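Ras-associated and pleckstrin homology domains-containing protein 1 (PDB 4GN1) mediates localized membrane signals, is implicated in regulating lamellipodial dynamics, and targets EVL and VASP to the leading edge. Local coordinates at residues L6-H11 and E70-W75; V31-M36 and C41-D46; E51-L56 and V204-Q209. All coordinates share one frame; numbering follows the deposited sequence.

Interaction 1. Residues L6-H11 and E70-W75; sequences LVIRVH and ENLLNW
A small apolar contact, in which Leu-72 of the short helix 68-72 meets Leu-6 and Ile-8 of the N-terminal strand 5-11, joins two parts of the Ras-associating domain at a partly buried place. One methyl does all the touching on the helix side: Leu-72 CD1 lies 3.7 Å from Ile-8 CG2 and 3.8 Å from Leu-6 CD2. Leu-6 and Ile-8 are alternate strand residues, which is why both face the helix. Ile-8 presents its short branch, because chi1 of 63° sets CG2 anti to the carbonyl carbon and sends CG1 elsewhere; its side chain runs nearly at right angles to that of Leu-72. The other methyl of Leu-72, CD2, sits 3.6 Å above one face of the Trp-75 indole, towards the rim of the ring. A type I turn from Leu-72 to Trp-75 brings that ring back, closed by Trp-75 N donating to Leu-72 O at 2.9 Å. Leu-83 of strand 83-87 touches Ile-8, Leu-72 and Trp-75, tying the group to the strand beside 5-11. A short helix placed between the fourth and fifth strands and packed against the first fits the ubiquitin-like beta-grasp fold of RA domains.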
ATOM      1  N   LEU A   6     -15.485 -10.664  17.432  1.00 30.05           N
ATOM      2  CA  LEU A   6     -15.673  -9.205  17.369  1.00 27.56           C
ATOM      3  C   LEU A   6     -16.592  -8.788  16.223  1.00 25.98           C
ATOM      4  O   LEU A   6     -16.400  -9.203  15.082  1.00 25.29           O
ATOM      5  CB  LEU A   6     -14.329  -8.469  17.257  1.00 25.84           C
ATOM      6  CG  LEU A   6     -14.387  -6.952  17.012  1.00 24.95           C
ATOM      7  CD1 LEU A   6     -14.605  -6.141  18.282  1.00 24.73           C
ATOM      8  CD2 LEU A   6     -13.097  -6.507  16.343  1.00 23.66           C
ATOM      9  N   VAL A   7     -17.581  -7.954  16.544  1.00 25.20           N
ATOM     10  CA  VAL A   7     -18.441  -7.328  15.556  1.00 23.49           C
ATOM     11  C   VAL A   7     -17.828  -6.016  15.066  1.00 22.49           C
ATOM     12  O   VAL A   7     -17.643  -5.081  15.832  1.00 22.31           O
ATOM     13  CB  VAL A   7     -19.872  -7.110  16.080  1.00 24.77           C
ATOM     14  CG1 VAL A   7     -20.808  -6.772  14.927  1.00 24.60           C
ATOM     15  CG2 VAL A   7     -20.385  -8.360  16.793  1.00 24.86           C
ATOM     16  N   ILE A   8     -17.471  -5.985  13.783  1.00 20.99           N
ATOM     17  CA  ILE A   8     -16.970  -4.782  13.133  1.00 19.85           C
ATOM     18  C   ILE A   8     -18.082  -4.106  12.330  1.00 19.92           C
ATOM     19  O   ILE A   8     -19.077  -4.738  11.981  1.00 20.03           O
ATOM     20  CB  ILE A   8     -15.772  -5.097  12.205  1.00 18.41           C
ATOM     21  CG1 ILE A   8     -16.196  -6.028  11.068  1.00 18.20           C
ATOM     22  CG2 ILE A   8     -14.659  -5.738  13.013  1.00 17.86           C
ATOM     23  CD1 ILE A   8     -15.179  -6.154   9.961  1.00 17.93           C
ATOM     24  N   ARG A   9     -17.909  -2.818  12.065  1.00 20.54           N
ATOM     25  CA  ARG A   9     -18.805  -2.084  11.181  1.00 21.97           C
ATOM     26  C   ARG A   9     -18.042  -1.742   9.924  1.00 20.17           C
ATOM     27  O   ARG A   9     -16.944  -1.206   9.994  1.00 18.69           O
ATOM     28  CB  ARG A   9     -19.323  -0.798  11.831  1.00 24.77           C
ATOM     29  CG  ARG A   9     -20.475  -0.148  11.085  1.00 27.48           C
ATOM     30  CD  ARG A   9     -21.245   0.807  11.987  1.00 32.62           C
ATOM     31  NE  ARG A   9     -20.571   2.092  12.164  1.00 35.98           N
ATOM     32  CZ  ARG A   9     -20.827   3.186  11.435  1.00 39.66           C
ATOM     33  NH1 ARG A   9     -21.757   3.148  10.471  1.00 41.42           N
ATOM     34  NH2 ARG A   9     -20.168   4.329  11.673  1.00 38.96           N
ATOM     35  N   VAL A  10     -18.651  -2.053   8.785  1.00 19.70           N
ATOM     36  CA  VAL A  10     -18.014  -1.896   7.482  1.00 19.97           C
ATOM     37  C   VAL A  10     -18.854  -0.981   6.607  1.00 20.79           C
ATOM     38  O   VAL A  10     -20.066  -1.196   6.467  1.00 21.10           O
ATOM     39  CB  VAL A  10     -17.842  -3.257   6.748  1.00 19.38           C
ATOM     40  CG1 VAL A  10     -17.100  -3.067   5.448  1.00 18.89           C
ATOM     41  CG2 VAL A  10     -17.069  -4.246   7.592  1.00 18.56           C
ATOM     42  N   HIS A  11     -18.207   0.021   6.014  1.00 21.21           N
ATOM     43  CA  HIS A  11     -18.855   0.873   5.006  1.00 23.63           C
ATOM     44  C   HIS A  11     -18.804   0.288   3.636  1.00 24.92           C
ATOM     45  O   HIS A  11     -17.738  -0.076   3.139  1.00 23.76           O
ATOM     46  CB  HIS A  11     -18.307   2.290   5.039  1.00 23.88           C
ATOM     47  CG  HIS A  11     -18.531   2.970   6.365  1.00 24.99           C
ATOM     48  ND1 HIS A  11     -17.779   2.691   7.463  1.00 24.60           N
ATOM     49  CD2 HIS A  11     -19.493   3.880   6.769  1.00 26.29           C
ATOM     50  CE1 HIS A  11     -18.230   3.414   8.503  1.00 25.87           C
ATOM     51  NE2 HIS A  11     -19.278   4.143   8.076  1.00 27.52           N
ATOM     52  N   GLU A  70      -5.890  -8.147  14.796  1.00 18.84           N
ATOM     53  CA  GLU A  70      -4.585  -7.622  15.215  1.00 20.98           C
ATOM     54  C   GLU A  70      -4.311  -6.218  14.707  1.00 20.25           C
ATOM     55  O   GLU A  70      -3.718  -5.404  15.409  1.00 20.99           O
ATOM     56  CB  GLU A  70      -3.471  -8.606  14.845  1.00 23.75           C
ATOM     57  CG  GLU A  70      -2.107  -8.050  14.447  1.00 27.29           C
ATOM     58  CD  GLU A  70      -1.239  -9.160  13.841  1.00 30.95           C
ATOM     59  OE1 GLU A  70      -0.647  -8.996  12.762  1.00 31.64           O
ATOM     60  OE2 GLU A  70      -1.205 -10.257  14.418  1.00 34.32           O
ATOM     61  N   ASN A  71      -4.758  -5.917  13.500  1.00 19.48           N
ATOM     62  CA  ASN A  71      -4.560  -4.586  12.994  1.00 19.36           C
ATOM     63  C   ASN A  71      -5.456  -3.574  13.691  1.00 19.56           C
ATOM     64  O   ASN A  71      -5.038  -2.436  13.958  1.00 19.50           O
ATOM     65  CB  ASN A  71      -4.736  -4.579  11.493  1.00 19.45           C
ATOM     66  CG  ASN A  71      -3.471  -5.024  10.786  1.00 20.29           C
ATOM     67  OD1 ASN A  71      -2.443  -4.368  10.873  1.00 21.64           O
ATOM     68  ND2 ASN A  71      -3.530  -6.146  10.113  1.00 20.87           N
ATOM     69  N   LEU A  72      -6.666  -4.015  14.025  1.00 19.02           N
ATOM     70  CA  LEU A  72      -7.658  -3.156  14.624  1.00 19.47           C
ATOM     71  C   LEU A  72      -7.264  -2.757  16.035  1.00 20.57           C
ATOM     72  O   LEU A  72      -7.593  -1.650  16.459  1.00 21.82           O
ATOM     73  CB  LEU A  72      -9.039  -3.811  14.634  1.00 19.08           C
ATOM     74  CG  LEU A  72      -9.826  -4.046  13.343  1.00 19.36           C
ATOM     75  CD1 LEU A  72     -11.243  -4.459  13.719  1.00 19.95           C
ATOM     76  CD2 LEU A  72      -9.864  -2.842  12.403  1.00 19.42           C
ATOM     77  N   LEU A  73      -6.571  -3.640  16.753  1.00 20.79           N
ATOM     78  CA  LEU A  73      -6.054  -3.310  18.078  1.00 22.46           C
ATOM     79  C   LEU A  73      -5.084  -2.111  18.060  1.00 23.34           C
ATOM     80  O   LEU A  73      -4.917  -1.450  19.077  1.00 24.61           O
ATOM     81  CB  LEU A  73      -5.387  -4.518  18.746  1.00 22.19           C
ATOM     82  CG  LEU A  73      -6.291  -5.711  19.025  1.00 22.18           C
ATOM     83  CD1 LEU A  73      -5.535  -6.864  19.661  1.00 22.70           C
ATOM     84  CD2 LEU A  73      -7.490  -5.316  19.871  1.00 22.67           C
ATOM     85  N   ASN A  74      -4.463  -1.832  16.914  1.00 22.49           N
ATOM     86  CA  ASN A  74      -3.711  -0.604  16.748  1.00 23.80           C
ATOM     87  C   ASN A  74      -4.520   0.685  16.785  1.00 24.08           C
ATOM     88  O   ASN A  74      -3.965   1.754  16.898  1.00 25.65           O
ATOM     89  CB  ASN A  74      -2.913  -0.655  15.464  1.00 24.17           C
ATOM     90  CG  ASN A  74      -1.801  -1.650  15.538  1.00 24.86           C
ATOM     91  OD1 ASN A  74      -1.217  -1.867  16.597  1.00 27.29           O
ATOM     92  ND2 ASN A  74      -1.499  -2.270  14.421  1.00 25.12           N
ATOM     93  N   TRP A  75      -5.828   0.598  16.692  1.00 24.16           N
ATOM     94  CA  TRP A  75      -6.646   1.802  16.658  1.00 25.02           C
ATOM     95  C   TRP A  75      -6.724   2.399  18.032  1.00 26.84           C
ATOM     96  O   TRP A  75      -6.591   1.675  19.018  1.00 29.40           O
ATOM     97  CB  TRP A  75      -8.035   1.447  16.145  1.00 23.06           C
ATOM     98  CG  TRP A  75      -8.110   1.164  14.654  1.00 22.38           C
ATOM     99  CD1 TRP A  75      -7.062   0.885  13.765  1.00 20.88           C
ATOM    100  CD2 TRP A  75      -9.344   1.084  13.827  1.00 21.47           C
ATOM    101  NE1 TRP A  75      -7.547   0.673  12.492  1.00 20.23           N
ATOM    102  CE2 TRP A  75      -8.903   0.771  12.463  1.00 20.39           C
ATOM    103  CE3 TRP A  75     -10.710   1.247  14.083  1.00 21.43           C
ATOM    104  CZ2 TRP A  75      -9.797   0.653  11.417  1.00 19.92           C
ATOM    105  CZ3 TRP A  75     -11.608   1.109  13.024  1.00 21.61           C
ATOM    106  CH2 TRP A  75     -11.156   0.821  11.714  1.00 20.91           C
TER

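Interaction 2. Residues V31-M36 and C41-D46; sequences VLDNLM and CGYSLD
Met-36 O, near the C-terminal end of helix 28-39, takes a hydrogen bond from a water 2.8 Å away, and that same water accepts from Gly-42 N at 2.7 Å. The bridge spans the turn between helix and loop, where Met-36 O and Cys-41 N stand 3.8 Å apart; a weak hydrogen bond from Ser-39 OG also reaches Met-36 O. Gly-42 has a positive phi of 90°, a backbone shape in which a beta carbon would press on the preceding carbonyl oxygen.

Met-36 buries more surface here than any other residue. Its side chain runs out extended through chi2 and then bends at chi3 (-78°), which brings the thioether across one face of the Tyr-43 ring. SD lies over that face, 26° off the normal, in a Met-aromatic contact, while CE comes to 3.5 Å from Tyr-43 CE1. Nearer the backbone, Cys-41 SG rests 3.9 Å from Met-36 CG. Phe-85 and Trp-47 touch both of these sulfur residues from the sheet side.

Asp-33, one turn earlier in the helix, approaches the phenol end of Tyr-43 obliquely, but its OD1 is engaged in a salt bridge with Arg-29. The Tyr-43 hydroxyl makes a weak hydrogen bond to the carbonyl of Ala-251, which links the loop to the C-terminal helix 242-251. Further along, Ser-44 OG accepts from Asp-46 N at 2.9 Å, an ST turn that shapes the chain just before strand 47-53, and the Asp-46 carboxylate pairs with Lys-96.

Helix 28-39, followed by a loop that turns back past its C-terminal end into strand 47-53, is the helix between the second and third strands of the ubiquitin-like beta-grasp fold, as expected for an RA domain.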
ATOM      1  N   VAL A  31     -12.359 -12.674   5.933  1.00 14.92           N
ATOM      2  CA  VAL A  31     -13.358 -11.661   6.214  1.00 14.74           C
ATOM      3  C   VAL A  31     -13.998 -11.175   4.933  1.00 15.21           C
ATOM      4  O   VAL A  31     -15.215 -11.070   4.860  1.00 15.98           O
ATOM      5  CB  VAL A  31     -12.722 -10.483   6.986  1.00 14.05           C
ATOM      6  CG1 VAL A  31     -13.596  -9.237   6.946  1.00 13.46           C
ATOM      7  CG2 VAL A  31     -12.371 -10.931   8.410  1.00 13.64           C
ATOM      8  N   LEU A  32     -13.188 -10.902   3.915  1.00 15.15           N
ATOM      9  CA  LEU A  32     -13.718 -10.558   2.593  1.00 15.85           C
ATOM     10  C   LEU A  32     -14.599 -11.651   1.973  1.00 17.04           C
ATOM     11  O   LEU A  32     -15.640 -11.347   1.366  1.00 17.36           O
ATOM     12  CB  LEU A  32     -12.579 -10.232   1.631  1.00 15.57           C
ATOM     13  CG  LEU A  32     -11.919  -8.861   1.827  1.00 14.78           C
ATOM     14  CD1 LEU A  32     -10.658  -8.800   0.986  1.00 14.45           C
ATOM     15  CD2 LEU A  32     -12.846  -7.720   1.456  1.00 14.61           C
ATOM     16  N   ASP A  33     -14.201 -12.917   2.115  1.00 17.43           N
ATOM     17  CA  ASP A  33     -15.042 -14.003   1.600  1.00 18.57           C
ATOM     18  C   ASP A  33     -16.438 -13.959   2.218  1.00 19.65           C
ATOM     19  O   ASP A  33     -17.458 -14.195   1.525  1.00 21.02           O
ATOM     20  CB  ASP A  33     -14.374 -15.369   1.725  1.00 18.34           C
ATOM     21  CG  ASP A  33     -13.183 -15.526   0.787  1.00 18.36           C
ATOM     22  OD1 ASP A  33     -12.987 -14.746  -0.143  1.00 18.27           O
ATOM     23  OD2 ASP A  33     -12.395 -16.449   0.961  1.00 19.47           O
ATOM     24  N   ASN A  34     -16.494 -13.609   3.500  1.00 19.60           N
ATOM     25  CA  ASN A  34     -17.770 -13.422   4.182  1.00 20.39           C
ATOM     26  C   ASN A  34     -18.516 -12.189   3.698  1.00 20.42           C
ATOM     27  O   ASN A  34     -19.703 -12.264   3.409  1.00 21.87           O
ATOM     28  CB  ASN A  34     -17.590 -13.399   5.706  1.00 20.70           C
ATOM     29  CG  ASN A  34     -17.277 -14.766   6.263  1.00 21.76           C
ATOM     30  OD1 ASN A  34     -17.492 -15.778   5.600  1.00 23.74           O
ATOM     31  ND2 ASN A  34     -16.743 -14.812   7.471  1.00 21.90           N
ATOM     32  N   LEU A  35     -17.829 -11.060   3.579  1.00 19.19           N
ATOM     33  CA  LEU A  35     -18.466  -9.887   3.013  1.00 19.70           C
ATOM     34  C   LEU A  35     -19.089 -10.175   1.625  1.00 20.99           C
ATOM     35  O   LEU A  35     -20.222  -9.764   1.342  1.00 21.49           O
ATOM     36  CB  LEU A  35     -17.502  -8.702   2.970  1.00 18.44           C
ATOM     37  CG  LEU A  35     -17.332  -7.998   4.310  1.00 18.51           C
ATOM     38  CD1 LEU A  35     -16.053  -7.159   4.353  1.00 17.16           C
ATOM     39  CD2 LEU A  35     -18.568  -7.159   4.598  1.00 18.63           C
ATOM     40  N   MET A  36     -18.352 -10.878   0.774  1.00 21.56           N
ATOM     41  CA  MET A  36     -18.878 -11.289  -0.535  1.00 24.27           C
ATOM     42  C   MET A  36     -20.144 -12.161  -0.434  1.00 26.43           C
ATOM     43  O   MET A  36     -21.141 -11.819  -1.045  1.00 26.48           O
ATOM     44  CB  MET A  36     -17.784 -11.898  -1.421  1.00 24.32           C
ATOM     45  CG  MET A  36     -16.678 -10.878  -1.702  1.00 24.12           C
ATOM     46  SD  MET A  36     -15.384 -11.334  -2.862  1.00 26.19           S
ATOM     47  CE  MET A  36     -14.339 -12.409  -1.870  1.00 24.69           C
ATOM     48  N   CYS A  41     -22.589  -9.687  -3.848  1.00 28.06           N
ATOM     49  CA  CYS A  41     -21.944  -8.804  -4.791  1.00 28.88           C
ATOM     50  C   CYS A  41     -21.278  -9.560  -5.933  1.00 30.44           C
ATOM     51  O   CYS A  41     -20.975  -8.982  -6.969  1.00 29.98           O
ATOM     52  CB  CYS A  41     -20.909  -7.938  -4.060  1.00 27.80           C
ATOM     53  SG  CYS A  41     -19.474  -8.816  -3.389  1.00 26.68           S
ATOM     54  N   GLY A  42     -21.056 -10.855  -5.733  1.00 32.93           N
ATOM     55  CA  GLY A  42     -20.384 -11.700  -6.709  1.00 35.81           C
ATOM     56  C   GLY A  42     -18.892 -11.711  -6.468  1.00 37.87           C
ATOM     57  O   GLY A  42     -18.311 -10.683  -6.110  1.00 39.39           O
ATOM     58  N   TYR A  43     -18.271 -12.871  -6.660  1.00 40.08           N
ATOM     59  CA  TYR A  43     -16.833 -13.035  -6.455  1.00 40.06           C
ATOM     60  C   TYR A  43     -15.948 -12.168  -7.349  1.00 38.94           C
ATOM     61  O   TYR A  43     -16.328 -11.791  -8.456  1.00 41.33           O
ATOM     62  CB  TYR A  43     -16.422 -14.500  -6.618  1.00 43.90           C
ATOM     63  CG  TYR A  43     -15.175 -14.810  -5.821  1.00 46.43           C
ATOM     64  CD1 TYR A  43     -15.272 -15.149  -4.466  1.00 47.76           C
ATOM     65  CD2 TYR A  43     -13.894 -14.722  -6.402  1.00 46.22           C
ATOM     66  CE1 TYR A  43     -14.139 -15.417  -3.713  1.00 49.43           C
ATOM     67  CE2 TYR A  43     -12.749 -14.987  -5.656  1.00 49.07           C
ATOM     68  CZ  TYR A  43     -12.877 -15.336  -4.306  1.00 50.16           C
ATOM     69  OH  TYR A  43     -11.769 -15.610  -3.521  1.00 49.20           O
ATOM     70  N   SER A  44     -14.763 -11.857  -6.838  1.00 36.02           N
ATOM     71  CA  SER A  44     -13.713 -11.161  -7.567  1.00 35.41           C
ATOM     72  C   SER A  44     -12.529 -10.901  -6.657  1.00 34.41           C
ATOM     73  O   SER A  44     -12.666 -10.519  -5.473  1.00 34.37           O
ATOM     74  CB  SER A  44     -14.175  -9.833  -8.167  1.00 34.60           C
ATOM     75  OG  SER A  44     -13.048  -9.063  -8.515  1.00 32.39           O
ATOM     76  N   LEU A  45     -11.360 -11.098  -7.239  1.00 33.14           N
ATOM     77  CA  LEU A  45     -10.113 -10.894  -6.554  1.00 31.91           C
ATOM     78  C   LEU A  45      -9.928  -9.406  -6.197  1.00 31.03           C
ATOM     79  O   LEU A  45      -9.098  -9.098  -5.339  1.00 30.58           O
ATOM     80  CB  LEU A  45      -8.963 -11.377  -7.454  1.00 33.15           C
ATOM     81  CG  LEU A  45      -8.434 -10.466  -8.578  1.00 32.91           C
ATOM     82  CD1 LEU A  45      -7.154 -11.049  -9.140  1.00 35.56           C
ATOM     83  CD2 LEU A  45      -9.428 -10.223  -9.701  1.00 33.06           C
ATOM     84  N   ASP A  46     -10.692  -8.515  -6.855  1.00 28.94           N
ATOM     85  CA  ASP A  46     -10.612  -7.056  -6.654  1.00 27.87           C
ATOM     86  C   ASP A  46     -11.398  -6.458  -5.472  1.00 25.68           C
ATOM     87  O   ASP A  46     -11.193  -5.278  -5.123  1.00 23.99           O
ATOM     88  CB  ASP A  46     -10.998  -6.313  -7.926  1.00 31.05           C
ATOM     89  CG  ASP A  46      -9.944  -6.434  -9.013  1.00 34.79           C
ATOM     90  OD1 ASP A  46      -8.726  -6.340  -8.707  1.00 38.14           O
ATOM     91  OD2 ASP A  46     -10.332  -6.622 -10.179  1.00 35.68           O
TER
HETATM   92  O   HOH W   1     -21.130 -12.693  -3.746  1.00 22.28           O

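Interaction 3. Residues E51-L56 and V204-Q209; sequences ETVSEL and VLKHPQ
Lys-206 of the PH domain lays its aliphatic chain against Val-53 and Leu-56 of the Ras-associating domain, at a buried seam between the ubiquitin-like fold and the PH fold. Each domain brings the end of a strand and the turn after it: 47-53 on one side, 202-206 on the other. The backbones stay well apart, with Val-53 and Pro-208 10.0 Å from each other between CA atoms, so between these two segments only side chains meet.

The apolar part is carried by the methylenes of the lysine. Leu-56 CD1 meets Lys-206 CD at 4.0 Å, the two side chains slanting past each other, and Val-53 CG2 stands 4.3 Å from Lys-206 CE. Tyr-186 flanks Val-53, while Ile-217 and Tyr-219 pack on Leu-56 from the PH side.

The polar part gathers at the ends. Glu-51 points its carboxylate into the same region, but its OE1 is 6.6 Å from Lys-206 NZ; it forms a salt bridge with Arg-60 instead. A malonate ion, probably from the crystallisation liquor, accepts a hydrogen bond from the lysine, and its negative charge would be expected to ease the burial of the ammonium. A backbone oxygen also takes part: Leu-56 O is hydrogen-bonded to the side-chain hydroxyl of Tyr-191, a tyrosine that ABL1 can phosphorylate and that is unmodified here.

Within the PH turn, Gln-209 N donates to His-207 ND1 at 2.8 Å, in the plane of the imidazole. Lys-206 stays nearly extended from chi2 until chi4, where a turn of 71° bends the amino group out of line with the chain. NZ is also hydrogen-bonded to Tyr-186 OH and donates to His-207 O at 2.7 Å, the donor tilted 31° from the carbonyl plane.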
ATOM      1  N   GLU A  51      -8.825   0.446   5.093  1.00 17.88           N
ATOM      2  CA  GLU A  51      -8.955   1.231   6.340  1.00 18.68           C
ATOM      3  C   GLU A  51      -8.596   2.680   6.082  1.00 19.46           C
ATOM      4  O   GLU A  51      -7.687   2.953   5.286  1.00 19.74           O
ATOM      5  CB  GLU A  51      -8.128   0.642   7.511  1.00 19.32           C
ATOM      6  CG  GLU A  51      -6.610   0.794   7.425  1.00 19.98           C
ATOM      7  CD  GLU A  51      -5.863   0.184   8.605  1.00 20.21           C
ATOM      8  OE1 GLU A  51      -4.688  -0.172   8.442  1.00 21.39           O
ATOM      9  OE2 GLU A  51      -6.430   0.036   9.700  1.00 21.50           O
ATOM     10  N   THR A  52      -9.330   3.604   6.698  1.00 19.19           N
ATOM     11  CA  THR A  52      -8.883   4.980   6.718  1.00 20.47           C
ATOM     12  C   THR A  52      -8.234   5.235   8.076  1.00 20.93           C
ATOM     13  O   THR A  52      -8.667   4.654   9.084  1.00 21.44           O
ATOM     14  CB  THR A  52     -10.016   6.020   6.487  1.00 21.71           C
ATOM     15  OG1 THR A  52     -10.916   6.026   7.612  1.00 22.49           O
ATOM     16  CG2 THR A  52     -10.766   5.785   5.156  1.00 20.34           C
ATOM     17  N   VAL A  53      -7.177   6.051   8.095  1.00 21.14           N
ATOM     18  CA  VAL A  53      -6.653   6.589   9.347  1.00 21.81           C
ATOM     19  C   VAL A  53      -7.147   8.016   9.415  1.00 23.50           C
ATOM     20  O   VAL A  53      -6.699   8.894   8.676  1.00 23.73           O
ATOM     21  CB  VAL A  53      -5.124   6.482   9.469  1.00 22.01           C
ATOM     22  CG1 VAL A  53      -4.673   7.044  10.804  1.00 22.48           C
ATOM     23  CG2 VAL A  53      -4.692   5.021   9.372  1.00 20.55           C
ATOM     24  N   SER A  54      -8.130   8.217  10.285  1.00 25.13           N
ATOM     25  CA  SER A  54      -8.971   9.401  10.262  1.00 27.13           C
ATOM     26  C   SER A  54      -8.254  10.690  10.669  1.00 29.36           C
ATOM     27  O   SER A  54      -8.487  11.730  10.070  1.00 31.10           O
ATOM     28  CB  SER A  54     -10.186   9.177  11.151  1.00 28.51           C
ATOM     29  OG  SER A  54     -11.181  10.114  10.816  1.00 32.58           O
ATOM     30  N   GLU A  55      -7.398  10.615  11.687  1.00 30.01           N
ATOM     31  CA  GLU A  55      -6.568  11.730  12.131  1.00 31.64           C
ATOM     32  C   GLU A  55      -5.610  12.269  11.079  1.00 32.21           C
ATOM     33  O   GLU A  55      -5.113  13.403  11.196  1.00 35.45           O
ATOM     34  CB  GLU A  55      -5.737  11.284  13.327  1.00 32.91           C
ATOM     35  CG  GLU A  55      -6.334  11.682  14.661  1.00 35.78           C
ATOM     36  CD  GLU A  55      -6.366  13.192  14.821  1.00 38.15           C
ATOM     37  OE1 GLU A  55      -5.291  13.815  14.973  1.00 39.94           O
ATOM     38  OE2 GLU A  55      -7.470  13.762  14.776  1.00 39.50           O
ATOM     39  N   LEU A  56      -5.338  11.452  10.064  1.00 29.37           N
ATOM     40  CA  LEU A  56      -4.251  11.696   9.142  1.00 28.03           C
ATOM     41  C   LEU A  56      -4.718  11.683   7.702  1.00 27.49           C
ATOM     42  O   LEU A  56      -3.900  11.813   6.783  1.00 27.14           O
ATOM     43  CB  LEU A  56      -3.192  10.623   9.326  1.00 26.96           C
ATOM     44  CG  LEU A  56      -2.391  10.643  10.634  1.00 28.20           C
ATOM     45  CD1 LEU A  56      -1.494   9.409  10.753  1.00 27.07           C
ATOM     46  CD2 LEU A  56      -1.590  11.941  10.797  1.00 29.30           C
ATOM     47  N   VAL A 204       2.183   7.607   1.969  1.00 25.69           N
ATOM     48  CA  VAL A 204       2.528   7.887   3.350  1.00 25.09           C
ATOM     49  C   VAL A 204       3.039   6.593   3.937  1.00 24.11           C
ATOM     50  O   VAL A 204       2.450   5.528   3.719  1.00 22.73           O
ATOM     51  CB  VAL A 204       1.314   8.377   4.196  1.00 25.50           C
ATOM     52  CG1 VAL A 204       1.719   8.686   5.635  1.00 25.06           C
ATOM     53  CG2 VAL A 204       0.661   9.613   3.600  1.00 26.48           C
ATOM     54  N   LEU A 205       4.158   6.692   4.656  1.00 24.74           N
ATOM     55  CA  LEU A 205       4.746   5.560   5.382  1.00 23.92           C
ATOM     56  C   LEU A 205       4.740   5.873   6.876  1.00 23.79           C
ATOM     57  O   LEU A 205       5.190   6.937   7.301  1.00 24.62           O
ATOM     58  CB  LEU A 205       6.155   5.284   4.885  1.00 24.48           C
ATOM     59  CG  LEU A 205       6.310   5.139   3.379  1.00 24.59           C
ATOM     60  CD1 LEU A 205       7.642   5.714   2.976  1.00 26.66           C
ATOM     61  CD2 LEU A 205       6.253   3.687   2.968  1.00 24.08           C
ATOM     62  N   LYS A 206       4.145   4.974   7.652  1.00 22.65           N
ATOM     63  CA  LYS A 206       4.154   5.073   9.118  1.00 22.89           C
ATOM     64  C   LYS A 206       3.999   3.712   9.763  1.00 22.03           C
ATOM     65  O   LYS A 206       3.440   2.790   9.170  1.00 21.08           O
ATOM     66  CB  LYS A 206       3.054   6.007   9.653  1.00 22.53           C
ATOM     67  CG  LYS A 206       1.631   5.516   9.416  1.00 20.68           C
ATOM     68  CD  LYS A 206       0.668   6.104  10.444  1.00 20.87           C
ATOM     69  CE  LYS A 206      -0.607   5.267  10.524  1.00 19.66           C
ATOM     70  NZ  LYS A 206      -0.313   3.962  11.171  1.00 18.91           N
ATOM     71  N   HIS A 207       4.514   3.616  10.985  1.00 22.73           N
ATOM     72  CA  HIS A 207       4.272   2.499  11.875  1.00 22.08           C
ATOM     73  C   HIS A 207       2.784   2.287  12.061  1.00 21.41           C
ATOM     74  O   HIS A 207       2.032   3.252  12.220  1.00 21.13           O
ATOM     75  CB  HIS A 207       4.952   2.762  13.220  1.00 22.50           C
ATOM     76  CG  HIS A 207       5.007   1.555  14.120  1.00 22.45           C
ATOM     77  ND1 HIS A 207       3.908   1.035  14.710  1.00 21.81           N
ATOM     78  CD2 HIS A 207       6.078   0.763  14.516  1.00 22.84           C
ATOM     79  CE1 HIS A 207       4.257  -0.042  15.435  1.00 21.66           C
ATOM     80  NE2 HIS A 207       5.586  -0.199  15.320  1.00 22.87           N
ATOM     81  N   PRO A 208       2.340   1.017  12.045  1.00 20.93           N
ATOM     82  CA  PRO A 208       0.934   0.703  12.282  1.00 20.99           C
ATOM     83  C   PRO A 208       0.370   1.350  13.555  1.00 22.67           C
ATOM     84  O   PRO A 208      -0.797   1.715  13.571  1.00 22.67           O
ATOM     85  CB  PRO A 208       0.925  -0.839  12.416  1.00 20.02           C
ATOM     86  CG  PRO A 208       2.112  -1.298  11.655  1.00 20.11           C
ATOM     87  CD  PRO A 208       3.148  -0.198  11.782  1.00 21.20           C
ATOM     88  N   GLN A 209       1.183   1.495  14.604  1.00 25.02           N
ATOM     89  CA  GLN A 209       0.696   1.972  15.912  1.00 26.60           C
ATOM     90  C   GLN A 209       0.495   3.479  16.053  1.00 27.03           C
ATOM     91  O   GLN A 209      -0.157   3.920  16.997  1.00 27.40           O
ATOM     92  CB  GLN A 209       1.582   1.451  17.057  1.00 29.34           C
ATOM     93  CG  GLN A 209       1.479  -0.063  17.206  1.00 32.90           C
ATOM     94  CD  GLN A 209       2.058  -0.596  18.495  1.00 35.37           C
ATOM     95  OE1 GLN A 209       3.168  -1.102  18.512  1.00 39.12           O
ATOM     96  NE2 GLN A 209       1.300  -0.498  19.583  1.00 38.35           N
TER

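Interactions 1 and 2 both lie inside the Ras-associating domain, with interaction 2 nested in the chain loop that interaction 1 closes; interaction 3 instead joins that domain to the PH domain and is buried at its touching residues. Interaction 1 is partly buried and purely aliphatic across its segments, whereas the surface contact 31-36/41-46 relies on sulfur, an aromatic ring and a bridging water. Interaction 3 mixes lysine methylenes with a polar cluster. Interactions 1 and 3 touch: Trp-75 NE1 probably hydrogen-bonds Glu-51 OE2 at 3.1 Å, and Asn-74 packs on Pro-208 and Gln-209. Interaction 2 stands apart, its centre about 24 Å from that of interaction 3.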